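Local coordinates for fatty acid synthase 1, isoform A (Drosophila melanogaster, PDB 6FN6), which probably builds long-chain saturated fatty acids from acetyl-CoA and malonyl-CoA with NADPH, and is represented here by its dehydratase, enoylreductase and ketoreductase modifying region, at residues Lys163-Asp168 / Glu217-Gly222; Gly147-Ile152 / Asn169-Met174; Lys127-Asn132 / Val153-Val158; Leu115-Gln120 / Val233-Gly238. One frame throughout, in Å; residues are numbered along the deposited sequence.

Contact 1. Residues Lys163-Asp168 / Glu217-Gly222; sequences KLQWVD and EQVETG
Trp166 and Gln218 supply the hydrogen bond: Trp166 N donates to Gln218 O over 2.8 Å. The N-H lies above the carbonyl plane, 37° out of it, and the same oxygen receives a CA-H...O contact from Gln165 CA at 3.2 Å, so two neighbouring residues share one carbonyl of the short helix.

The two side chains lie alongside each other and point the same way, Trp166 CG being anti to the backbone N. Gln218 OE1 stands at the edge of the indole, in its plane, 3.6 Å from Trp166 CD1, with the amide turned 75° from the ring. Gln218 NE2 donates to Leu210 O, fixing the amide's rotation. Tryptophan suits this buried place because its broad ring also meets Trp170, Phe173 and His206 edge-to-face.

Carbon atoms also rest against carbonyl oxygens: Val219 CG2 on Trp166 O (3.9 Å) and Lys163 CD on Thr221 O (3.3 Å).

Gly222 leaves helical geometry with positive phi (85°), where a CB would press on the carbonyl of the residue before, so glycine fits. The arrangement is a helix terminus closing against the end of strand 161-164 in the predicted C-terminal hotdog fold of the dehydratase.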
loop_
_atom_site.group_PDB
_atom_site.type_symbol
_atom_site.label_atom_id
_atom_site.label_comp_id
_atom_site.label_asym_id
_atom_site.label_seq_id
_atom_site.Cartn_x
_atom_site.Cartn_y
_atom_site.Cartn_z
ATOM N N LYS A 163 14.552 -23.570 26.799
ATOM C CA LYS A 163 13.970 -24.868 26.482
ATOM C C LYS A 163 12.455 -24.883 26.693
ATOM O O LYS A 163 11.934 -24.257 27.619
ATOM C CB LYS A 163 14.635 -25.960 27.321
ATOM C CG LYS A 163 16.097 -26.191 26.967
ATOM C CD LYS A 163 16.421 -27.667 26.796
ATOM C CE LYS A 163 17.653 -27.862 25.922
ATOM N NZ LYS A 163 18.826 -27.102 26.430
ATOM N N LEU A 164 11.760 -25.598 25.814
ATOM C CA LEU A 164 10.307 -25.724 25.879
ATOM C C LEU A 164 9.921 -27.198 25.929
ATOM O O LEU A 164 10.471 -28.012 25.190
ATOM C CB LEU A 164 9.653 -25.048 24.670
ATOM C CG LEU A 164 10.255 -23.708 24.235
ATOM C CD1 LEU A 164 9.667 -23.253 22.910
ATOM C CD2 LEU A 164 10.039 -22.655 25.307
ATOM N N GLN A 165 8.974 -27.544 26.794
ATOM C CA GLN A 165 8.552 -28.935 26.923
ATOM C C GLN A 165 7.599 -29.306 25.793
ATOM O O GLN A 165 7.059 -28.434 25.114
ATOM C CB GLN A 165 7.888 -29.181 28.282
ATOM C CG GLN A 165 6.637 -28.362 28.537
ATOM C CD GLN A 165 6.075 -28.585 29.929
ATOM O OE1 GLN A 165 6.822 -28.777 30.884
ATOM N NE2 GLN A 165 4.752 -28.567 30.048
ATOM N N TRP A 166 7.419 -30.607 25.583
ATOM C CA TRP A 166 6.526 -31.108 24.547
ATOM C C TRP A 166 5.525 -32.090 25.140
ATOM O O TRP A 166 5.909 -33.130 25.677
ATOM C CB TRP A 166 7.315 -31.786 23.427
ATOM C CG TRP A 166 6.433 -32.429 22.404
ATOM C CD1 TRP A 166 6.205 -33.763 22.240
ATOM C CD2 TRP A 166 5.649 -31.762 21.409
ATOM N NE1 TRP A 166 5.331 -33.968 21.199
ATOM C CE2 TRP A 166 4.976 -32.755 20.672
ATOM C CE3 TRP A 166 5.453 -30.421 21.068
ATOM C CZ2 TRP A 166 4.122 -32.450 19.614
ATOM C CZ3 TRP A 166 4.603 -30.120 20.018
ATOM C CH2 TRP A 166 3.949 -31.129 19.305
ATOM N N VAL A 167 4.242 -31.752 25.043
ATOM C CA VAL A 167 3.182 -32.600 25.576
ATOM C C VAL A 167 2.197 -32.977 24.473
ATOM O O VAL A 167 0.996 -33.074 24.715
ATOM C CB VAL A 167 2.454 -31.908 26.746
ATOM C CG1 VAL A 167 3.406 -31.701 27.912
ATOM C CG2 VAL A 167 1.856 -30.576 26.303
ATOM N N ASP A 168 2.714 -33.209 23.271
ATOM C CA ASP A 168 1.885 -33.590 22.133
ATOM C C ASP A 168 0.761 -32.575 21.927
ATOM O O ASP A 168 -0.398 -32.947 21.740
ATOM C CB ASP A 168 1.303 -34.991 22.337
ATOM C CG ASP A 168 0.728 -35.576 21.059
ATOM O OD1 ASP A 168 1.298 -35.324 19.975
ATOM O OD2 ASP A 168 -0.295 -36.289 21.137
ATOM N N GLU A 217 11.956 -36.911 29.121
ATOM C CA GLU A 217 12.858 -35.830 28.732
ATOM C C GLU A 217 12.094 -34.725 28.006
ATOM O O GLU A 217 12.347 -33.537 28.220
ATOM C CB GLU A 217 13.990 -36.363 27.849
ATOM C CG GLU A 217 15.002 -37.219 28.597
ATOM C CD GLU A 217 16.119 -37.732 27.707
ATOM O OE1 GLU A 217 15.835 -38.119 26.554
ATOM O OE2 GLU A 217 17.283 -37.740 28.158
ATOM N N GLN A 218 11.157 -35.127 27.154
ATOM C CA GLN A 218 10.332 -34.180 26.414
ATOM C C GLN A 218 9.604 -33.236 27.366
ATOM O O GLN A 218 9.312 -32.091 27.019
ATOM C CB GLN A 218 9.320 -34.923 25.538
ATOM C CG GLN A 218 9.935 -35.676 24.368
ATOM C CD GLN A 218 8.930 -36.559 23.657
ATOM O OE1 GLN A 218 7.740 -36.539 23.969
ATOM N NE2 GLN A 218 9.403 -37.336 22.688
ATOM N N VAL A 219 9.317 -33.724 28.568
ATOM C CA VAL A 219 8.555 -32.961 29.548
ATOM C C VAL A 219 9.478 -32.278 30.553
ATOM O O VAL A 219 9.306 -31.099 30.857
ATOM C CB VAL A 219 7.543 -33.872 30.278
ATOM C CG1 VAL A 219 6.738 -33.079 31.300
ATOM C CG2 VAL A 219 6.616 -34.548 29.281
ATOM N N GLU A 220 10.459 -33.017 31.061
ATOM C CA GLU A 220 11.319 -32.510 32.127
ATOM C C GLU A 220 12.446 -31.624 31.594
ATOM O O GLU A 220 12.887 -30.698 32.275
ATOM C CB GLU A 220 11.915 -33.672 32.931
ATOM C CG GLU A 220 10.891 -34.663 33.476
ATOM C CD GLU A 220 9.991 -34.061 34.538
ATOM O OE1 GLU A 220 10.251 -32.915 34.962
ATOM O OE2 GLU A 220 9.022 -34.736 34.948
ATOM N N THR A 221 12.911 -31.909 30.381
ATOM C CA THR A 221 14.051 -31.194 29.809
ATOM C C THR A 221 13.623 -30.273 28.670
ATOM O O THR A 221 14.041 -29.119 28.614
ATOM C CB THR A 221 15.125 -32.175 29.302
ATOM O OG1 THR A 221 15.673 -32.901 30.410
ATOM C CG2 THR A 221 16.250 -31.432 28.581
ATOM N N GLY A 222 12.820 -30.796 27.749
ATOM C CA GLY A 222 12.241 -29.985 26.691
ATOM C C GLY A 222 13.106 -29.788 25.459
ATOM O O GLY A 222 14.195 -30.352 25.348
#

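Contact 2. Residues Gly147-Ile152 / Asn169-Met174; sequences GIFRGI and NWISFM
Phe149 ends a sequence resembling the GYxYGPxF motif of PKS and animal FAS dehydratases, with Gly147 in place of the proline. Here Ile148 and Phe149 pack on Asn169, Ile171 and Ser172 at the start of helix 170-183. Phe149 lays one ring face over the helix backbone: Ser172 CA sits 4.0 Å above it, offset toward the rim, while Phe149 CZ meets Ile171 CG2 at 4.1 Å. An aromatic ring suits this place, covering the backbone while also meeting the predicted catalytic residues His24 and Asp175.

Ile148 packs nearer the helix start, its CG1 3.9 Å from Ser172 CB and its CD1 3.4 Å from Asn169 ND2, the isoleucine and asparagine crossing at about a right angle. Asn169 is the N-cap: with CG anti to the backbone N (chi1 -176°), its OD1 accepts from Ser172 N over 2.7 Å in an almost straight bond. An alanine here would probably leave Ser172 N without its capping acceptor and open a gap beside Ile148 CD1.

Small Ser172 lets the turn come close. Between the two segments the contact is van der Waals; Phe149 O also accepts from Gln179 NE2 farther along this helix, which carries Asp175, the predicted proton donor.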
loop_
_atom_site.group_PDB
_atom_site.type_symbol
_atom_site.label_atom_id
_atom_site.label_comp_id
_atom_site.label_asym_id
_atom_site.label_seq_id
_atom_site.Cartn_x
_atom_site.Cartn_y
_atom_site.Cartn_z
ATOM N N GLY A 147 -1.439 -24.744 33.600
ATOM C CA GLY A 147 -1.402 -26.035 32.940
ATOM C C GLY A 147 -0.259 -26.182 31.952
ATOM O O GLY A 147 0.871 -25.780 32.226
ATOM N N ILE A 148 -0.557 -26.764 30.795
ATOM C CA ILE A 148 0.474 -27.083 29.813
ATOM C C ILE A 148 1.027 -25.821 29.151
ATOM O O ILE A 148 2.059 -25.866 28.484
ATOM C CB ILE A 148 -0.062 -28.067 28.755
ATOM C CG1 ILE A 148 -1.235 -27.453 27.982
ATOM C CG2 ILE A 148 -0.480 -29.373 29.427
ATOM C CD1 ILE A 148 -1.692 -28.285 26.801
ATOM N N PHE A 149 0.343 -24.696 29.333
ATOM C CA PHE A 149 0.835 -23.425 28.808
ATOM C C PHE A 149 2.004 -22.912 29.644
ATOM O O PHE A 149 2.649 -21.928 29.282
ATOM C CB PHE A 149 -0.283 -22.380 28.764
ATOM C CG PHE A 149 -1.191 -22.511 27.572
ATOM C CD1 PHE A 149 -0.906 -21.837 26.396
ATOM C CD2 PHE A 149 -2.324 -23.303 27.625
ATOM C CE1 PHE A 149 -1.733 -21.951 25.294
ATOM C CE2 PHE A 149 -3.155 -23.421 26.527
ATOM C CZ PHE A 149 -2.859 -22.745 25.360
ATOM N N ARG A 150 2.266 -23.568 30.770
ATOM C CA ARG A 150 3.467 -23.288 31.544
ATOM C C ARG A 150 4.593 -24.187 31.036
ATOM O O ARG A 150 5.155 -24.983 31.788
ATOM C CB ARG A 150 3.219 -23.505 33.040
ATOM C CG ARG A 150 2.561 -22.315 33.729
ATOM C CD ARG A 150 2.195 -22.628 35.171
ATOM N NE ARG A 150 3.367 -22.872 36.009
ATOM C CZ ARG A 150 3.890 -21.989 36.858
ATOM N NH1 ARG A 150 3.361 -20.778 36.999
ATOM N NH2 ARG A 150 4.954 -22.321 37.575
ATOM N N GLY A 151 4.917 -24.046 29.753
ATOM C CA GLY A 151 5.811 -24.971 29.078
ATOM C C GLY A 151 7.259 -24.536 28.953
ATOM O O GLY A 151 8.085 -25.281 28.424
ATOM N N ILE A 152 7.571 -23.330 29.414
ATOM C CA ILE A 152 8.959 -22.884 29.456
ATOM C C ILE A 152 9.647 -23.514 30.662
ATOM O O ILE A 152 9.462 -23.072 31.797
ATOM C CB ILE A 152 9.063 -21.351 29.505
ATOM C CG1 ILE A 152 8.406 -20.739 28.265
ATOM C CG2 ILE A 152 10.526 -20.926 29.603
ATOM C CD1 ILE A 152 8.304 -19.221 28.291
ATOM N N ASN A 169 1.116 -31.294 21.964
ATOM C CA ASN A 169 0.148 -30.212 21.818
ATOM C C ASN A 169 0.803 -29.015 21.127
ATOM O O ASN A 169 1.586 -28.289 21.736
ATOM C CB ASN A 169 -0.411 -29.809 23.187
ATOM C CG ASN A 169 -1.504 -28.753 23.092
ATOM O OD1 ASN A 169 -1.301 -27.682 22.521
ATOM N ND2 ASN A 169 -2.665 -29.049 23.665
ATOM N N TRP A 170 0.471 -28.810 19.856
ATOM C CA TRP A 170 1.097 -27.759 19.057
ATOM C C TRP A 170 0.696 -26.360 19.507
ATOM O O TRP A 170 1.506 -25.437 19.454
ATOM C CB TRP A 170 0.756 -27.943 17.576
ATOM C CG TRP A 170 1.416 -29.137 16.957
ATOM C CD1 TRP A 170 0.925 -30.409 16.891
ATOM C CD2 TRP A 170 2.702 -29.171 16.324
ATOM N NE1 TRP A 170 1.823 -31.229 16.251
ATOM C CE2 TRP A 170 2.921 -30.493 15.894
ATOM C CE3 TRP A 170 3.684 -28.208 16.078
ATOM C CZ2 TRP A 170 4.085 -30.876 15.231
ATOM C CZ3 TRP A 170 4.837 -28.593 15.421
ATOM C CH2 TRP A 170 5.027 -29.914 15.004
ATOM N N ILE A 171 -0.550 -26.197 19.941
ATOM C CA ILE A 171 -1.024 -24.889 20.377
ATOM C C ILE A 171 -0.203 -24.401 21.567
ATOM O O ILE A 171 0.353 -23.303 21.538
ATOM C CB ILE A 171 -2.527 -24.926 20.716
ATOM C CG1 ILE A 171 -3.339 -25.233 19.454
ATOM C CG2 ILE A 171 -2.972 -23.599 21.355
ATOM C CD1 ILE A 171 -4.820 -25.463 19.700
ATOM N N SER A 172 -0.114 -25.219 22.608
ATOM C CA SER A 172 0.619 -24.830 23.805
ATOM C C SER A 172 2.087 -24.602 23.470
ATOM O O SER A 172 2.688 -23.620 23.908
ATOM C CB SER A 172 0.482 -25.889 24.902
ATOM O OG SER A 172 1.346 -26.988 24.673
ATOM N N PHE A 173 2.662 -25.512 22.690
ATOM C CA PHE A 173 4.080 -25.439 22.373
ATOM C C PHE A 173 4.426 -24.161 21.616
ATOM O O PHE A 173 5.362 -23.449 21.982
ATOM C CB PHE A 173 4.511 -26.652 21.553
ATOM C CG PHE A 173 5.924 -26.567 21.065
ATOM C CD1 PHE A 173 6.976 -26.904 21.895
ATOM C CD2 PHE A 173 6.201 -26.137 19.779
ATOM C CE1 PHE A 173 8.281 -26.819 21.451
ATOM C CE2 PHE A 173 7.504 -26.051 19.330
ATOM C CZ PHE A 173 8.545 -26.391 20.167
ATOM N N MET A 174 3.674 -23.870 20.558
ATOM C CA MET A 174 3.933 -22.677 19.767
ATOM C C MET A 174 3.665 -21.423 20.595
ATOM O O MET A 174 4.314 -20.397 20.399
ATOM C CB MET A 174 3.087 -22.680 18.487
ATOM C CG MET A 174 3.624 -23.631 17.414
ATOM S SD MET A 174 2.997 -23.322 15.747
ATOM C CE MET A 174 1.275 -23.794 15.920
#

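Contact 3. Residues Lys127-Asn132 / Val153-Val158; sequences KELGTN and VRSDTV
Glu128, just before strand 129-130, and Arg154 meet with their side chains slanted against each other, the carboxylate and guanidinium planes 27° apart. Glu128 OE1 lies at the guanidinium edge, 3.0 Å from Arg154 NE. This is a salt bridge, but its hydrogen bond is weak, the angle at the hydrogen being 123°. A bend at chi3 (-61°) places NE, and the carboxylate rests over the aliphatic part of the arginine, with Glu128 OE2 3.3 Å from Arg154 CD. An alanine in place of Arg154 would probably leave the Glu128 carboxylate without its cationic mate and freer to turn.

Between the backbones Leu129 and Ser155 form an antiparallel hydrogen-bonded pair, Leu129 N to Ser155 O at 2.7 Å and Ser155 N to Leu129 O at 3.2 Å. The short, weakly bonded strand 129-130 thus borders strand 152-155 in the predicted C-terminal hotdog fold, while Val153 and Arg154 both face Lys163 in a classic beta bulge.

Leu129 and Ser155 share the other face of the sheet from Arg154. Both side chains touch Val134, and small Ser155 turns its OG to donate to Asp156 O, 2.9 Å away. A water donates to Lys127 O and weakly accepts from Thr157 OG1, which also bonds Arg970.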
loop_
_atom_site.group_PDB
_atom_site.type_symbol
_atom_site.label_atom_id
_atom_site.label_comp_id
_atom_site.label_asym_id
_atom_site.label_seq_id
_atom_site.Cartn_x
_atom_site.Cartn_y
_atom_site.Cartn_z
ATOM N N LYS A 127 22.268 -15.403 36.612
ATOM C CA LYS A 127 21.758 -16.763 36.744
ATOM C C LYS A 127 20.628 -17.000 35.751
ATOM O O LYS A 127 19.879 -16.083 35.423
ATOM C CB LYS A 127 21.274 -17.027 38.174
ATOM C CG LYS A 127 20.859 -18.475 38.420
ATOM C CD LYS A 127 20.713 -18.800 39.902
ATOM C CE LYS A 127 20.592 -20.300 40.119
ATOM N NZ LYS A 127 20.735 -20.673 41.550
ATOM N N GLU A 128 20.519 -18.233 35.265
ATOM C CA GLU A 128 19.447 -18.594 34.348
ATOM C C GLU A 128 18.124 -18.633 35.096
ATOM O O GLU A 128 18.091 -18.775 36.320
ATOM C CB GLU A 128 19.722 -19.946 33.680
ATOM C CG GLU A 128 19.414 -21.170 34.538
ATOM C CD GLU A 128 19.530 -22.468 33.758
ATOM O OE1 GLU A 128 19.029 -23.505 34.247
ATOM O OE2 GLU A 128 20.111 -22.449 32.649
ATOM N N LEU A 129 17.034 -18.502 34.353
ATOM C CA LEU A 129 15.707 -18.535 34.941
ATOM C C LEU A 129 15.149 -19.950 34.892
ATOM O O LEU A 129 15.273 -20.642 33.881
ATOM C CB LEU A 129 14.764 -17.576 34.211
ATOM C CG LEU A 129 15.218 -16.122 34.072
ATOM C CD1 LEU A 129 14.287 -15.355 33.136
ATOM C CD2 LEU A 129 15.271 -15.453 35.426
ATOM N N GLY A 130 14.553 -20.383 35.997
ATOM C CA GLY A 130 13.827 -21.636 36.027
ATOM C C GLY A 130 12.387 -21.427 35.607
ATOM O O GLY A 130 11.959 -20.297 35.378
ATOM N N THR A 131 11.631 -22.515 35.520
ATOM C CA THR A 131 10.232 -22.426 35.128
ATOM C C THR A 131 9.460 -21.483 36.050
ATOM O O THR A 131 8.647 -20.689 35.588
ATOM C CB THR A 131 9.555 -23.815 35.128
ATOM O OG1 THR A 131 8.156 -23.668 34.867
ATOM C CG2 THR A 131 9.750 -24.529 36.466
ATOM N N ASN A 132 9.738 -21.547 37.347
ATOM C CA ASN A 132 9.030 -20.714 38.313
ATOM C C ASN A 132 9.480 -19.257 38.234
ATOM O O ASN A 132 8.675 -18.344 38.411
ATOM C CB ASN A 132 9.231 -21.255 39.730
ATOM C CG ASN A 132 8.504 -22.565 39.960
ATOM O OD1 ASN A 132 7.395 -22.771 39.461
ATOM N ND2 ASN A 132 9.126 -23.463 40.718
ATOM N N VAL A 153 10.434 -24.553 30.406
ATOM C CA VAL A 153 11.194 -25.223 31.454
ATOM C C VAL A 153 12.396 -24.373 31.854
ATOM O O VAL A 153 12.763 -24.320 33.027
ATOM C CB VAL A 153 11.651 -26.634 31.021
ATOM C CG1 VAL A 153 10.456 -27.574 30.924
ATOM C CG2 VAL A 153 12.395 -26.585 29.701
ATOM N N ARG A 154 13.011 -23.717 30.874
ATOM C CA ARG A 154 14.259 -23.000 31.108
ATOM C C ARG A 154 14.475 -21.816 30.164
ATOM O O ARG A 154 14.028 -21.824 29.018
ATOM C CB ARG A 154 15.425 -23.982 30.975
ATOM C CG ARG A 154 16.786 -23.435 31.374
ATOM C CD ARG A 154 17.790 -24.556 31.631
ATOM N NE ARG A 154 17.369 -25.438 32.722
ATOM C CZ ARG A 154 16.846 -26.653 32.568
ATOM N NH1 ARG A 154 16.654 -27.170 31.360
ATOM N NH2 ARG A 154 16.506 -27.356 33.640
ATOM N N SER A 155 15.159 -20.796 30.673
ATOM C CA SER A 155 15.549 -19.635 29.881
ATOM C C SER A 155 16.750 -18.947 30.513
ATOM O O SER A 155 16.865 -18.888 31.735
ATOM C CB SER A 155 14.394 -18.642 29.760
ATOM O OG SER A 155 14.850 -17.402 29.242
ATOM N N ASP A 156 17.638 -18.413 29.683
ATOM C CA ASP A 156 18.749 -17.623 30.191
ATOM C C ASP A 156 18.248 -16.226 30.556
ATOM O O ASP A 156 17.126 -15.849 30.214
ATOM C CB ASP A 156 19.889 -17.561 29.168
ATOM C CG ASP A 156 19.499 -16.847 27.889
ATOM O OD1 ASP A 156 18.287 -16.702 27.619
ATOM O OD2 ASP A 156 20.414 -16.441 27.142
ATOM N N THR A 157 19.077 -15.469 31.263
ATOM C CA THR A 157 18.647 -14.206 31.854
ATOM C C THR A 157 18.126 -13.203 30.820
ATOM O O THR A 157 17.291 -12.361 31.143
ATOM C CB THR A 157 19.790 -13.547 32.660
ATOM O OG1 THR A 157 19.365 -12.269 33.146
ATOM C CG2 THR A 157 21.032 -13.372 31.807
ATOM N N VAL A 158 18.615 -13.285 29.586
ATOM C CA VAL A 158 18.178 -12.360 28.538
ATOM C C VAL A 158 17.207 -13.019 27.563
ATOM O O VAL A 158 16.739 -12.377 26.620
ATOM C CB VAL A 158 19.380 -11.782 27.764
ATOM C CG1 VAL A 158 20.241 -10.926 28.684
ATOM C CG2 VAL A 158 20.202 -12.901 27.119
HETATM O O HOH W 1 18.694 -13.841 35.946
#

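Contact 4. Residues Leu115-Gln120 / Val233-Gly238; sequences LPLEEQ and VIKSAG
Lys235 stretches from its strand toward Leu117 and Leu115. CB leaves the strand in the direction of the loop, and CG, anti to the backbone N (chi1 -167°), continues that course. Lys235 CD is the first atom to touch, lying 4.1 Å from Leu117 CD1, the two side chains slanting across each other. Lys235 CE passes Leu115 O at 3.9 Å. At the tip NZ, turned by a bend at chi4 (55°), forms a salt bridge with Glu240 OE1. That same oxygen accepts from Leu115 N, and so one carboxylate serves both the strand and the loop.

Val233, two residues earlier on the same side of the strand, adds a branched apolar surface. Its CG2 meets Leu115 CD1 at 4.1 Å and its CG1 meets Leu117 CD1 at 4.2 Å. Leucines suit the loop because their far methyls bridge a wide spacing: the nearest CA atoms, Leu117 CA and Lys235 CA, are 8.5 Å apart. Gln770 and Arg774 of the second subunit also pack on Leu115 and Leu117.

No hydrogen bond links the two segments directly. The chemistry implies that the loop rests on the strand through methyl groups and the lysine's methylenes, with charge confined to the tip.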
loop_
_atom_site.group_PDB
_atom_site.type_symbol
_atom_site.label_atom_id
_atom_site.label_comp_id
_atom_site.label_asym_id
_atom_site.label_seq_id
_atom_site.Cartn_x
_atom_site.Cartn_y
_atom_site.Cartn_z
ATOM N N LEU A 115 15.561 -21.475 7.686
ATOM C CA LEU A 115 16.840 -20.773 7.745
ATOM C C LEU A 115 17.904 -21.657 8.399
ATOM O O LEU A 115 17.623 -22.331 9.394
ATOM C CB LEU A 115 16.704 -19.461 8.523
ATOM C CG LEU A 115 15.873 -18.336 7.900
ATOM C CD1 LEU A 115 15.699 -17.200 8.896
ATOM C CD2 LEU A 115 16.520 -17.822 6.625
ATOM N N PRO A 116 19.135 -21.650 7.851
ATOM C CA PRO A 116 20.232 -22.431 8.433
ATOM C C PRO A 116 20.834 -21.754 9.660
ATOM O O PRO A 116 21.862 -21.086 9.549
ATOM C CB PRO A 116 21.244 -22.510 7.292
ATOM C CG PRO A 116 21.034 -21.255 6.533
ATOM C CD PRO A 116 19.559 -20.957 6.620
ATOM N N LEU A 117 20.200 -21.929 10.814
ATOM C CA LEU A 117 20.614 -21.234 12.027
ATOM C C LEU A 117 21.182 -22.209 13.052
ATOM O O LEU A 117 20.595 -23.257 13.320
ATOM C CB LEU A 117 19.433 -20.471 12.627
ATOM C CG LEU A 117 18.948 -19.272 11.806
ATOM C CD1 LEU A 117 17.575 -18.819 12.280
ATOM C CD2 LEU A 117 19.945 -18.126 11.859
ATOM N N GLU A 118 22.329 -21.849 13.621
ATOM C CA GLU A 118 22.970 -22.660 14.646
ATOM C C GLU A 118 22.668 -22.117 16.039
ATOM O O GLU A 118 22.417 -20.924 16.210
ATOM C CB GLU A 118 24.482 -22.708 14.415
ATOM C CG GLU A 118 24.907 -23.620 13.274
ATOM C CD GLU A 118 24.729 -25.090 13.605
ATOM O OE1 GLU A 118 24.303 -25.397 14.738
ATOM O OE2 GLU A 118 25.016 -25.936 12.731
ATOM N N GLU A 119 22.688 -23.006 17.027
ATOM C CA GLU A 119 22.386 -22.642 18.408
ATOM C C GLU A 119 23.288 -21.524 18.925
ATOM O O GLU A 119 24.453 -21.422 18.544
ATOM C CB GLU A 119 22.519 -23.865 19.317
ATOM C CG GLU A 119 21.433 -24.911 19.114
ATOM C CD GLU A 119 21.471 -26.004 20.167
ATOM O OE1 GLU A 119 21.483 -25.672 21.371
ATOM O OE2 GLU A 119 21.490 -27.195 19.790
ATOM N N GLN A 120 22.731 -20.690 19.798
ATOM C CA GLN A 120 23.478 -19.607 20.423
ATOM C C GLN A 120 24.090 -20.069 21.743
ATOM O O GLN A 120 23.598 -21.010 22.367
ATOM C CB GLN A 120 22.575 -18.396 20.663
ATOM C CG GLN A 120 22.107 -17.699 19.397
ATOM C CD GLN A 120 21.029 -16.665 19.668
ATOM O OE1 GLN A 120 21.251 -15.464 19.512
ATOM N NE2 GLN A 120 19.852 -17.127 20.076
ATOM N N VAL A 233 13.908 -13.669 14.710
ATOM C CA VAL A 233 13.417 -15.025 14.491
ATOM C C VAL A 233 13.356 -15.809 15.800
ATOM O O VAL A 233 14.270 -15.746 16.619
ATOM C CB VAL A 233 14.295 -15.765 13.457
ATOM C CG1 VAL A 233 13.825 -17.207 13.276
ATOM C CG2 VAL A 233 14.282 -15.036 12.127
ATOM N N ILE A 234 12.257 -16.533 15.991
ATOM C CA ILE A 234 12.119 -17.465 17.101
ATOM C C ILE A 234 12.108 -18.866 16.506
ATOM O O ILE A 234 11.197 -19.215 15.756
ATOM C CB ILE A 234 10.838 -17.209 17.921
ATOM C CG1 ILE A 234 10.708 -15.737 18.312
ATOM C CG2 ILE A 234 10.830 -18.065 19.176
ATOM C CD1 ILE A 234 9.267 -15.291 18.443
ATOM N N LYS A 235 13.109 -19.673 16.842
ATOM C CA LYS A 235 13.230 -21.003 16.256
ATOM C C LYS A 235 13.328 -22.107 17.307
ATOM O O LYS A 235 14.176 -22.059 18.199
ATOM C CB LYS A 235 14.448 -21.057 15.334
ATOM C CG LYS A 235 14.480 -22.284 14.444
ATOM C CD LYS A 235 15.517 -22.158 13.342
ATOM C CE LYS A 235 15.555 -23.412 12.478
ATOM N NZ LYS A 235 14.220 -23.756 11.905
ATOM N N SER A 236 12.449 -23.098 17.193
ATOM C CA SER A 236 12.494 -24.263 18.064
ATOM C C SER A 236 12.015 -25.503 17.318
ATOM O O SER A 236 10.853 -25.590 16.924
ATOM C CB SER A 236 11.646 -24.037 19.316
ATOM O OG SER A 236 11.716 -25.159 20.182
ATOM N N ALA A 237 12.924 -26.457 17.131
ATOM C CA ALA A 237 12.615 -27.703 16.443
ATOM C C ALA A 237 12.005 -27.437 15.063
ATOM O O ALA A 237 12.654 -26.839 14.204
ATOM C CB ALA A 237 11.679 -28.556 17.299
ATOM N N GLY A 238 10.768 -27.877 14.849
ATOM C CA GLY A 238 10.147 -27.802 13.538
ATOM C C GLY A 238 9.429 -26.499 13.254
ATOM O O GLY A 238 8.947 -26.283 12.142
#

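In the fold
All four contacts lie in the dehydratase part of the chain. Contact 4 closes the longest loop and encloses the others; contact 3 closes before contact 1 opens, and contact 2 crosses both. Strands 129-130, 152-155, 161-164, 223-228 and 233-236 run side by side in that order, linking contacts 3, 1 and 4. Helix 170-183 brings in contact 2, whose centre is about 9 Å from that of contact 1; a probable hydrogen bond from Gln165 N to Gly151 O joins them. Contacts 3 and 4, with centres about 19 Å apart, do not touch. Contact 2 lies beside Asp175, the predicted proton donor, and contact 1 packs against the same helix; contacts 3 and 4 lie away from the site.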